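Local coordinates for protein chintase (Rhizomucor miehei, PDB 5YUQ) that probably hydrolyses the beta-1,4 glycosidic bonds of chitin, as a family 18 glycoside hydrolase whose active site forms a tunnel, at residues A30-K34 and T68-F73; G114-N118 and A271-P275; Y177-Y181 and V347-S351; S300-T304 and A315-S319; D337-K341 and Q366-K370. One frame throughout, in Å; residues are numbered along the deposited sequence.

Contact 1 (A30-K34 and T68-F73)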
# COMPACT_ATOMS: atom_id res chain seq x y z
N ALA A 30 11.29 5.65 -5.98
CA ALA A 30 12.51 6.43 -5.85
C ALA A 30 12.76 6.55 -4.36
O ALA A 30 11.84 6.88 -3.61
CB ALA A 30 12.34 7.80 -6.47
N GLU A 31 13.98 6.26 -3.92
CA GLU A 31 14.29 6.25 -2.49
C GLU A 31 15.20 7.42 -2.14
O GLU A 31 16.32 7.52 -2.65
CB GLU A 31 14.95 4.93 -2.10
CG GLU A 31 14.08 3.70 -2.33
CD GLU A 31 14.68 2.43 -1.74
OE1 GLU A 31 15.92 2.34 -1.62
OE2 GLU A 31 13.91 1.52 -1.39
N PRO A 32 14.74 8.31 -1.25
CA PRO A 32 15.61 9.42 -0.86
C PRO A 32 16.85 8.94 -0.14
O PRO A 32 16.76 8.11 0.77
CB PRO A 32 14.72 10.25 0.09
CG PRO A 32 13.31 9.86 -0.27
CD PRO A 32 13.41 8.40 -0.64
N THR A 33 18.01 9.44 -0.55
CA THR A 33 19.26 9.11 0.12
C THR A 33 19.53 10.08 1.27
O THR A 33 18.78 11.04 1.47
CB THR A 33 20.46 9.18 -0.85
OG1 THR A 33 20.67 10.53 -1.26
CG2 THR A 33 20.21 8.31 -2.06
N LYS A 34 20.60 9.82 2.01
CA LYS A 34 20.99 10.68 3.12
C LYS A 34 21.19 12.12 2.66
O LYS A 34 20.88 13.06 3.40
CB LYS A 34 22.27 10.14 3.77
CG LYS A 34 22.50 10.63 5.18
CD LYS A 34 23.66 9.87 5.84
CE LYS A 34 23.86 10.31 7.28
NZ LYS A 34 22.67 10.03 8.13
N THR A 68 11.51 0.29 2.30
CA THR A 68 12.96 0.37 2.51
C THR A 68 13.53 1.71 2.09
O THR A 68 14.74 1.92 2.15
CB THR A 68 13.72 -0.76 1.77
OG1 THR A 68 13.48 -0.66 0.36
CG2 THR A 68 13.25 -2.11 2.26
N GLY A 69 12.66 2.63 1.66
CA GLY A 69 13.09 3.94 1.21
C GLY A 69 12.70 5.08 2.13
O GLY A 69 12.66 6.23 1.72
N SER A 70 12.42 4.76 3.39
CA SER A 70 11.91 5.76 4.32
C SER A 70 12.90 6.12 5.43
O SER A 70 12.54 6.83 6.36
CB SER A 70 10.59 5.29 4.94
OG SER A 70 9.55 5.29 3.95
N LEU A 71 14.15 5.67 5.31
CA LEU A 71 15.15 5.88 6.36
C LEU A 71 15.38 7.34 6.68
O LEU A 71 15.55 7.71 7.84
CB LEU A 71 16.50 5.28 5.95
CG LEU A 71 16.65 3.77 5.98
CD1 LEU A 71 17.99 3.36 5.39
CD2 LEU A 71 16.52 3.29 7.41
N TYR A 72 15.37 8.18 5.65
CA TYR A 72 15.90 9.52 5.77
C TYR A 72 14.89 10.66 5.70
O TYR A 72 15.28 11.80 5.85
CB TYR A 72 17.01 9.75 4.75
CG TYR A 72 18.14 8.77 4.92
CD1 TYR A 72 18.94 8.80 6.06
CD2 TYR A 72 18.40 7.80 3.97
CE1 TYR A 72 19.96 7.89 6.24
CE2 TYR A 72 19.43 6.88 4.14
CZ TYR A 72 20.20 6.94 5.27
OH TYR A 72 21.22 6.04 5.45
N PHE A 73 13.61 10.35 5.46
CA PHE A 73 12.59 11.41 5.39
C PHE A 73 12.66 12.35 6.59
O PHE A 73 12.69 13.57 6.43
CB PHE A 73 11.19 10.81 5.32
CG PHE A 73 10.73 10.45 3.93
CD1 PHE A 73 10.32 11.42 3.03
CD2 PHE A 73 10.64 9.12 3.54
CE1 PHE A 73 9.87 11.08 1.76
CE2 PHE A 73 10.19 8.77 2.28
CZ PHE A 73 9.81 9.75 1.39
O HOH W 1 17.12 1.03 1.21
O HOH W 2 14.75 7.78 2.76
O HOH W 3 23.00 7.00 7.96
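Glu-31, Pro-32 and Lys-34 meet the loop 68-73 at the C-terminal, catalytic-side end of the TIM barrel of family 18 chitinases, where strand 24-32 runs out beside the loop that follows strand 59-65. One direct hydrogen bond crosses: Thr-68 OG1 donates to Glu-31 OE2 at 2.8 Å, on the syn side and 15° out of the carboxylate plane. The glutamate chain is extended beyond CG (chi2 -171°), and its CG passes 3.7 Å from Gly-69 CA, a close approach along a residue without a side chain.

Most of the other direct contacts involve rings. Pro-32 CG sits over one face of Phe-73, 4.2 Å from the centroid, while the phenyl ring also stacks with Trp-106 outside the contact. The Tyr-72 phenol ring is sandwiched: Lys-34 covers one face, with CB 4.1 Å from the centroid and 11° off the normal, and Leu-71 CB lies against the opposite face. Pro-32 O approaches the same ring in plane, at its edge.

Waters supply the third kind of link. Water 3 accepts from Lys-34 NZ and also pairs with Tyr-72 OH, tying together the polar ends of this CH-pi pair. Between the backbones, water 2 donates to Pro-32 O and to Gly-69 O, both at 2.8 Å, and accepts from Tyr-72 N.

Contact 2 (G114-N118 and A271-P275)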
# COMPACT_ATOMS: atom_id res chain seq x y z
N GLY A 114 7.31 0.60 10.91
CA GLY A 114 7.98 0.86 9.67
C GLY A 114 9.42 0.32 9.94
O GLY A 114 9.67 -0.21 10.99
N VAL A 115 10.34 0.46 9.04
CA VAL A 115 11.70 -0.01 9.25
C VAL A 115 12.24 0.53 10.58
O VAL A 115 12.15 1.73 10.85
CB VAL A 115 12.61 0.34 8.05
CG1 VAL A 115 14.07 0.21 8.41
CG2 VAL A 115 12.26 -0.54 6.86
N ALA A 116 12.77 -0.36 11.40
CA ALA A 116 13.08 -0.03 12.80
C ALA A 116 14.03 1.15 12.98
O ALA A 116 13.88 1.94 13.92
CB ALA A 116 13.63 -1.26 13.51
N CYS A 117 15.00 1.27 12.08
CA CYS A 117 16.03 2.30 12.22
C CYS A 117 15.74 3.55 11.39
O CYS A 117 16.62 4.41 11.22
CB CYS A 117 17.41 1.72 11.87
SG CYS A 117 17.56 1.20 10.15
N ASN A 118 14.52 3.66 10.87
CA ASN A 118 14.08 4.92 10.26
C ASN A 118 14.34 6.11 11.17
O ASN A 118 14.15 6.01 12.38
CB ASN A 118 12.58 4.87 9.95
CG ASN A 118 12.26 4.13 8.67
OD1 ASN A 118 13.15 3.74 7.91
ND2 ASN A 118 10.97 3.94 8.42
N ALA A 271 16.32 -8.62 4.29
CA ALA A 271 16.52 -7.88 5.52
C ALA A 271 16.29 -6.39 5.31
O ALA A 271 16.64 -5.83 4.26
CB ALA A 271 17.91 -8.13 6.09
N ASP A 272 15.69 -5.76 6.31
CA ASP A 272 15.52 -4.31 6.31
C ASP A 272 16.88 -3.62 6.31
O ASP A 272 17.88 -4.19 6.75
CB ASP A 272 14.70 -3.89 7.53
CG ASP A 272 13.22 -4.17 7.36
OD1 ASP A 272 12.79 -4.43 6.22
OD2 ASP A 272 12.48 -4.10 8.35
N PRO A 273 16.93 -2.37 5.80
CA PRO A 273 18.20 -1.64 5.71
C PRO A 273 18.66 -1.07 7.05
O PRO A 273 18.76 0.16 7.21
CB PRO A 273 17.88 -0.52 4.72
CG PRO A 273 16.41 -0.28 4.90
CD PRO A 273 15.83 -1.64 5.15
N CYS A 274 18.94 -1.95 8.00
CA CYS A 274 19.47 -1.58 9.30
C CYS A 274 20.64 -2.48 9.64
O CYS A 274 20.68 -3.63 9.19
CB CYS A 274 18.41 -1.73 10.39
SG CYS A 274 16.93 -0.74 10.09
N PRO A 275 21.58 -1.97 10.43
CA PRO A 275 22.68 -2.81 10.93
C PRO A 275 22.19 -4.08 11.62
O PRO A 275 21.29 -4.03 12.46
CB PRO A 275 23.37 -1.89 11.94
CG PRO A 275 23.12 -0.50 11.41
CD PRO A 275 21.74 -0.55 10.80
O HOH W 4 13.23 -3.12 10.76
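Cys-117 and Cys-274 are joined by the disulfide seen in this chain, a covalent staple between two surface loops on the catalytic side of the TIM barrel. The SG atoms of Cys-117 and Cys-274 are 2.0 Å apart, and chi3 of -90° is the relaxed value of a left-handed bridge. Cys-117 places its SG between its own backbone N and carbonyl carbon (chi1 64°), which directs the sulfur at the other loop.

Next to the bridge packs Val-115. Its two methyls divide the work: CG1 rests 3.5 Å from Cys-274 SG, whereas CG2 lies 3.8 Å from Asp-272 CG, the two side chains sliding past each other in opposite directions. Pro-273 CD touches both methyls. No direct hydrogen bond joins the loops.

Outside this shell, turns set the cysteines. A type I beta turn runs from Val-115 to Asn-118, closed by Asn-118 N to Val-115 O, and Pro-273 is the centre of an inverse gamma turn, in which Cys-274 N bonds Asp-272 O. Asp-272 has a second polar duty, since OD1 takes the indole N-H of Trp-67. Its other oxygen, OD2, accepts at 2.7 Å from water 4, which in turn receives Ala-116 N at 2.9 Å.

Contact 3 (Y177-Y181 and V347-S351)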
# COMPACT_ATOMS: atom_id res chain seq x y z
N TYR A 177 -3.82 7.93 -0.45
CA TYR A 177 -4.02 6.54 -0.85
C TYR A 177 -3.87 5.65 0.38
O TYR A 177 -2.76 5.41 0.83
CB TYR A 177 -2.96 6.12 -1.88
CG TYR A 177 -3.03 6.80 -3.24
CD1 TYR A 177 -3.96 7.80 -3.52
CD2 TYR A 177 -2.16 6.42 -4.25
CE1 TYR A 177 -4.01 8.41 -4.77
CE2 TYR A 177 -2.21 7.02 -5.50
CZ TYR A 177 -3.13 8.00 -5.75
OH TYR A 177 -3.17 8.59 -6.99
N ILE A 178 -4.99 5.14 0.90
CA ILE A 178 -4.96 4.33 2.12
C ILE A 178 -4.46 2.92 1.87
O ILE A 178 -5.04 2.17 1.08
CB ILE A 178 -6.35 4.25 2.77
CG1 ILE A 178 -6.84 5.65 3.14
CG2 ILE A 178 -6.31 3.39 4.02
CD1 ILE A 178 -8.28 5.68 3.64
N MET A 179 -3.39 2.55 2.55
CA MET A 179 -2.82 1.22 2.39
C MET A 179 -3.54 0.23 3.29
O MET A 179 -3.02 -0.22 4.31
CB MET A 179 -1.32 1.25 2.66
CG MET A 179 -0.58 2.08 1.61
SD MET A 179 1.19 2.24 1.92
CE MET A 179 1.58 0.61 2.55
N ALA A 180 -4.77 -0.09 2.91
CA ALA A 180 -5.60 -1.02 3.67
C ALA A 180 -5.25 -2.46 3.33
O ALA A 180 -6.08 -3.22 2.87
CB ALA A 180 -7.06 -0.76 3.38
N TYR A 181 -3.99 -2.80 3.56
CA TYR A 181 -3.52 -4.15 3.35
C TYR A 181 -2.32 -4.33 4.27
O TYR A 181 -1.90 -3.38 4.93
CB TYR A 181 -3.18 -4.40 1.87
CG TYR A 181 -2.49 -3.28 1.13
CD1 TYR A 181 -1.16 -2.97 1.38
CD2 TYR A 181 -3.14 -2.58 0.12
CE1 TYR A 181 -0.51 -1.96 0.69
CE2 TYR A 181 -2.49 -1.58 -0.59
CZ TYR A 181 -1.18 -1.27 -0.31
OH TYR A 181 -0.52 -0.29 -1.01
N VAL A 347 -9.80 4.06 -6.11
CA VAL A 347 -9.09 2.95 -5.53
C VAL A 347 -7.73 2.88 -6.16
O VAL A 347 -7.50 3.39 -7.24
CB VAL A 347 -9.80 1.60 -5.82
CG1 VAL A 347 -11.14 1.54 -5.17
CG2 VAL A 347 -9.79 1.31 -7.32
N MET A 348 -6.81 2.25 -5.44
CA MET A 348 -5.51 1.98 -6.03
C MET A 348 -5.15 0.55 -5.72
O MET A 348 -5.74 -0.05 -4.83
CB MET A 348 -4.42 2.97 -5.55
CG MET A 348 -4.10 2.96 -4.05
SD MET A 348 -2.99 1.62 -3.58
CE MET A 348 -2.42 2.23 -2.00
N LEU A 349 -4.18 0.01 -6.44
CA LEU A 349 -3.83 -1.39 -6.27
C LEU A 349 -2.33 -1.57 -6.12
O LEU A 349 -1.54 -0.87 -6.76
CB LEU A 349 -4.35 -2.22 -7.45
CG LEU A 349 -3.73 -1.93 -8.82
CD1 LEU A 349 -2.64 -2.95 -9.12
CD2 LEU A 349 -4.78 -1.93 -9.92
N TRP A 350 -1.95 -2.51 -5.26
CA TRP A 350 -0.56 -2.94 -5.13
C TRP A 350 -0.48 -4.45 -5.38
O TRP A 350 -1.02 -5.22 -4.59
CB TRP A 350 -0.01 -2.67 -3.71
CG TRP A 350 1.41 -3.12 -3.62
CD1 TRP A 350 1.87 -4.40 -3.41
CD2 TRP A 350 2.57 -2.31 -3.82
NE1 TRP A 350 3.24 -4.42 -3.45
CE2 TRP A 350 3.69 -3.14 -3.69
CE3 TRP A 350 2.76 -0.94 -4.06
CZ2 TRP A 350 4.99 -2.66 -3.82
CZ3 TRP A 350 4.05 -0.47 -4.19
CH2 TRP A 350 5.15 -1.32 -4.07
N SER A 351 0.17 -4.89 -6.45
CA SER A 351 0.69 -4.06 -7.53
C SER A 351 0.40 -4.79 -8.85
O SER A 351 0.06 -5.98 -8.85
CB SER A 351 2.19 -3.80 -7.36
OG SER A 351 2.89 -5.03 -7.21
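Met-348 pushes its CE methyl between Tyr-177 and Tyr-181, and this is the tight part of the contact. Met-348 CE lies 3.9 Å from Tyr-177 CB and 3.3 Å from Tyr-181 OH, the latter a close van der Waals approach in which the two side chains cross at about a right angle. With its CG between the backbone N and the carbonyl carbon (chi1 62°), Met-348 brings CG to 4.0 Å from Tyr-177 CD2; the bend at chi2 (81°) helps carry CE to Tyr-181. No hydrogen bond crosses between the segments.

Strands 175-178 and 346-350 are not neighbours in the TIM barrel, because strand 228-240 runs between them. Their touching parts are 43° apart in direction and meet through side chains that point into the barrel interior, where Ser-5 and Tyr-7 of strand 4-9 also pack on Met-348.

Looser contact lies toward the mouth. Trp-350 meets Tyr-181 OH mainly through CB, at 3.6 Å, and its CG, anti to the backbone N, carries the indole away. The peptide bond between Trp-350 and Ser-351 is cis, as in family 18 relatives, where this tryptophan probably lines the substrate site. Partly exposed, Met-179 was deposited in two conformers, so its side-chain contact with Met-348 is doubtful.

Contact 4 (S300-T304 and A315-S319)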
# COMPACT_ATOMS: atom_id res chain seq x y z
N SER A 300 -4.39 -28.13 -5.15
CA SER A 300 -3.06 -27.90 -4.60
C SER A 300 -2.99 -27.99 -3.08
O SER A 300 -2.10 -27.41 -2.47
CB SER A 300 -2.50 -26.56 -5.07
OG SER A 300 -2.41 -26.54 -6.49
N GLY A 301 -3.92 -28.71 -2.48
CA GLY A 301 -3.88 -28.96 -1.04
C GLY A 301 -4.55 -27.88 -0.22
O GLY A 301 -4.36 -27.83 1.00
N TRP A 302 -5.33 -27.03 -0.87
CA TRP A 302 -6.04 -25.95 -0.18
C TRP A 302 -7.53 -26.22 -0.07
O TRP A 302 -8.12 -26.84 -0.95
CB TRP A 302 -5.84 -24.63 -0.93
CG TRP A 302 -4.43 -24.17 -0.95
CD1 TRP A 302 -3.48 -24.45 -1.90
CD2 TRP A 302 -3.78 -23.36 0.03
NE1 TRP A 302 -2.29 -23.86 -1.58
CE2 TRP A 302 -2.44 -23.18 -0.39
CE3 TRP A 302 -4.20 -22.77 1.22
CZ2 TRP A 302 -1.53 -22.43 0.35
CZ3 TRP A 302 -3.29 -22.03 1.95
CH2 TRP A 302 -1.97 -21.87 1.51
N VAL A 303 -8.13 -25.76 1.01
CA VAL A 303 -9.58 -25.73 1.15
C VAL A 303 -9.99 -24.27 1.36
O VAL A 303 -9.49 -23.60 2.28
CB VAL A 303 -10.06 -26.60 2.33
CG1 VAL A 303 -11.55 -26.45 2.54
CG2 VAL A 303 -9.69 -28.07 2.09
N THR A 304 -10.88 -23.77 0.51
CA THR A 304 -11.20 -22.34 0.52
C THR A 304 -12.48 -22.02 1.31
O THR A 304 -13.41 -22.82 1.36
CB THR A 304 -11.28 -21.79 -0.92
OG1 THR A 304 -10.05 -22.07 -1.60
CG2 THR A 304 -11.50 -20.29 -0.92
N ALA A 315 -8.03 -19.48 2.78
CA ALA A 315 -7.89 -20.88 2.45
C ALA A 315 -6.93 -21.53 3.44
O ALA A 315 -6.02 -20.89 3.94
CB ALA A 315 -7.39 -21.05 1.02
N TYR A 316 -7.16 -22.81 3.72
CA TYR A 316 -6.30 -23.52 4.64
C TYR A 316 -5.62 -24.69 3.93
O TYR A 316 -6.27 -25.46 3.22
CB TYR A 316 -7.08 -24.03 5.84
CG TYR A 316 -6.21 -24.78 6.82
CD1 TYR A 316 -5.26 -24.11 7.59
CD2 TYR A 316 -6.31 -26.15 6.96
CE1 TYR A 316 -4.44 -24.80 8.48
CE2 TYR A 316 -5.50 -26.84 7.84
CZ TYR A 316 -4.57 -26.16 8.60
OH TYR A 316 -3.77 -26.86 9.47
N SER A 317 -4.31 -24.80 4.13
CA SER A 317 -3.56 -25.95 3.63
C SER A 317 -3.09 -26.76 4.82
O SER A 317 -2.25 -26.30 5.59
CB SER A 317 -2.34 -25.48 2.83
OG SER A 317 -1.50 -26.59 2.54
N PHE A 318 -3.60 -27.99 4.94
CA PHE A 318 -3.21 -28.84 6.06
C PHE A 318 -1.70 -29.08 5.99
O PHE A 318 -1.01 -29.09 7.00
CB PHE A 318 -3.99 -30.16 6.02
CG PHE A 318 -3.81 -30.99 7.25
CD1 PHE A 318 -4.66 -30.83 8.34
CD2 PHE A 318 -2.79 -31.91 7.33
CE1 PHE A 318 -4.49 -31.59 9.49
CE2 PHE A 318 -2.60 -32.66 8.48
CZ PHE A 318 -3.45 -32.51 9.56
N SER A 319 -1.20 -29.24 4.77
CA SER A 319 0.25 -29.34 4.55
C SER A 319 0.90 -28.00 4.89
O SER A 319 0.66 -26.99 4.22
CB SER A 319 0.55 -29.72 3.11
OG SER A 319 1.94 -29.72 2.87
O HOH W 5 -0.77 -26.92 -0.10
O HOH W 6 -2.72 -29.69 2.27
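Val-303 and Tyr-316 face each other as an antiparallel hydrogen-bonded pair, and their backbone groups satisfy one another completely: Val-303 N donates to Tyr-316 O and Tyr-316 N to Val-303 O, each at 2.9 Å, with N-H...O angles of 157° and 161°. Thr-304 N has an outside partner, Asn-298 OD1. Tyr-316 OH is paired with Ser-321 OG.

At the open end of the strands, water replaces direct bonds. Gly-301 O accepts from water 6 at 2.8 Å, and that water accepts from Ser-319 N. Ser-317 OG, held anti to its own N (chi1 170°), donates to Ser-319 O at 2.8 Å and accepts from water 5, which also donates to Ser-300 O.

The same serine gives its CB to an aromatic face, 3.6 Å from the centroid of the Trp-302 six-membered ring and almost on its normal. Ala-315 CB touches Trp-302 CE3 at 3.6 Å from the same side of the hairpin, and Leu-324 on the next strand packs on the indole too. Strands 302-307 and 312-317 form a beta hairpin, consistent with the alpha+beta insertion that many family 18 chitinases carry after the seventh barrel strand.

Contact 5 (D337-K341 and Q366-K370)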
# COMPACT_ATOMS: atom_id res chain seq x y z
N ASP A 337 -17.52 -1.52 -4.27
CA ASP A 337 -18.88 -1.15 -3.90
C ASP A 337 -18.84 -0.23 -2.68
O ASP A 337 -19.55 0.78 -2.62
CB ASP A 337 -19.73 -2.39 -3.59
CG ASP A 337 -19.95 -3.29 -4.80
OD1 ASP A 337 -19.85 -2.82 -5.95
OD2 ASP A 337 -20.22 -4.49 -4.58
N TYR A 338 -18.01 -0.59 -1.71
CA TYR A 338 -17.83 0.23 -0.52
C TYR A 338 -17.29 1.62 -0.86
O TYR A 338 -17.78 2.64 -0.37
CB TYR A 338 -16.89 -0.46 0.46
CG TYR A 338 -16.58 0.40 1.66
CD1 TYR A 338 -17.42 0.41 2.76
CD2 TYR A 338 -15.46 1.23 1.67
CE1 TYR A 338 -17.15 1.23 3.86
CE2 TYR A 338 -15.19 2.04 2.76
CZ TYR A 338 -16.03 2.04 3.85
OH TYR A 338 -15.76 2.85 4.92
N ALA A 339 -16.26 1.65 -1.70
CA ALA A 339 -15.64 2.91 -2.07
C ALA A 339 -16.64 3.84 -2.76
O ALA A 339 -16.66 5.04 -2.49
CB ALA A 339 -14.43 2.67 -2.96
N LYS A 340 -17.46 3.28 -3.64
CA LYS A 340 -18.46 4.08 -4.33
C LYS A 340 -19.53 4.61 -3.38
O LYS A 340 -19.95 5.77 -3.48
CB LYS A 340 -19.07 3.29 -5.50
CG LYS A 340 -18.05 2.96 -6.58
CD LYS A 340 -18.64 2.03 -7.65
CE LYS A 340 -19.75 2.70 -8.43
NZ LYS A 340 -19.23 3.67 -9.43
N LYS A 341 -19.97 3.76 -2.44
CA LYS A 341 -20.98 4.14 -1.46
C LYS A 341 -20.49 5.26 -0.54
O LYS A 341 -21.26 6.15 -0.16
CB LYS A 341 -21.39 2.93 -0.62
CG LYS A 341 -22.39 3.24 0.48
CD LYS A 341 -23.08 1.97 0.99
CE LYS A 341 -23.88 2.26 2.25
NZ LYS A 341 -23.02 2.84 3.33
N GLN A 366 -13.04 -2.38 -12.19
CA GLN A 366 -13.49 -1.42 -13.20
C GLN A 366 -14.69 -0.57 -12.82
O GLN A 366 -14.83 0.54 -13.33
CB GLN A 366 -13.71 -2.11 -14.55
CG GLN A 366 -12.43 -2.70 -15.10
CD GLN A 366 -11.35 -1.65 -15.29
OE1 GLN A 366 -11.53 -0.68 -16.04
NE2 GLN A 366 -10.23 -1.82 -14.60
N ASP A 367 -15.55 -1.03 -11.92
CA ASP A 367 -16.72 -0.24 -11.56
C ASP A 367 -16.37 1.09 -10.90
O ASP A 367 -17.22 1.97 -10.81
CB ASP A 367 -17.70 -1.03 -10.68
CG ASP A 367 -18.44 -2.10 -11.45
OD1 ASP A 367 -18.43 -2.06 -12.69
OD2 ASP A 367 -19.04 -2.98 -10.80
N ILE A 368 -15.13 1.25 -10.44
CA ILE A 368 -14.72 2.51 -9.83
C ILE A 368 -14.58 3.60 -10.89
O ILE A 368 -14.67 4.78 -10.56
CB ILE A 368 -13.40 2.37 -9.03
CG1 ILE A 368 -13.24 3.52 -8.03
CG2 ILE A 368 -12.21 2.34 -9.95
CD1 ILE A 368 -14.24 3.50 -6.89
N ARG A 369 -14.36 3.22 -12.14
CA ARG A 369 -14.11 4.23 -13.17
C ARG A 369 -15.31 4.50 -14.05
O ARG A 369 -15.18 4.75 -15.25
CB ARG A 369 -12.85 3.93 -14.00
CG ARG A 369 -12.48 2.49 -14.13
CD ARG A 369 -11.01 2.35 -14.47
NE ARG A 369 -10.56 3.34 -15.44
CZ ARG A 369 -10.37 3.10 -16.73
NH1 ARG A 369 -10.59 1.89 -17.22
NH2 ARG A 369 -9.96 4.07 -17.53
N LYS A 370 -16.48 4.47 -13.43
CA LYS A 370 -17.75 4.71 -14.12
C LYS A 370 -18.86 4.96 -13.10
O LYS A 370 -18.62 5.50 -12.03
CB LYS A 370 -18.09 3.51 -15.02
CG LYS A 370 -17.64 2.16 -14.47
CD LYS A 370 -17.70 1.05 -15.52
CE LYS A 370 -16.50 1.07 -16.46
NZ LYS A 370 -16.30 -0.25 -17.13
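Lys-340 and Ala-339, near the C-terminal end of the outer barrel helix 329-341, meet Asp-367 and Ile-368 in the short 3-10 segment 366-368, just before the end of the modelled chain. The lysine supplies the one hydrogen bond between them. Its NZ donates to Asp-367 O at 3.0 Å, with a C=O...N angle of 156° and the nitrogen tilted 23° from the carbonyl plane. The chain runs straight through chi2 and then bends at chi3 (65°) and chi4, curling CD and CE along the same carbonyl, both 3.5 Å from Asp-367 O. Lys-370 O is also near NZ, at 3.2 Å, but the angle is poor for a bond.

The apolar side rests on Ile-368 CD1, which lies 3.9 Å from Lys-340 CG and 4.0 Å from Ala-339 CB. In the TIM barrel this helix is the connection into the last strand, 346-350, and both Ala-339 and Ile-368 also touch Val-347 on it. The C-terminal segment therefore packs against the helix layer and the strand layer at once, with Leu-4 of the first strand adding to the cover on Ile-368.

Asp-367 does not use its carboxylate on Lys-340, whose NZ is 6.6 Å from OD1. Instead, OD2 accepts from the amide NE2 of Gln-333, one turn back on the helix, and that same nitrogen serves Asp-337 OD1, so a single amide probably eases the meeting of two like charges. Beyond it, Arg-369 NH1 donates to Gln-366 OE1 at 3.0 Å, in the plane of both groups, while NH2 makes a salt bridge to Asp-23.

Contact 3 is the core of the set, about 4 Å from the chain's centre, mostly van der Waals packing with no hydrogen bond across its segments; the others lie 17 to 27 Å out and mix packing with polar or covalent links. Contacts 1 and 2 adjoin on the catalytic side, where Leu-71 packs on Cys-117 and Asn-118; contact 1 is held by ring packing, a side-chain hydrogen bond and waters, contact 2 by a disulfide. Contact 5 packs against strand 346-350, which contributes to contact 3: Val-347 meets Ile-368 and Ala-339 on its outer side while Met-348 points inward. Contact 4 touches none of the rest and combines hairpin backbone bonds with water links and indole packing.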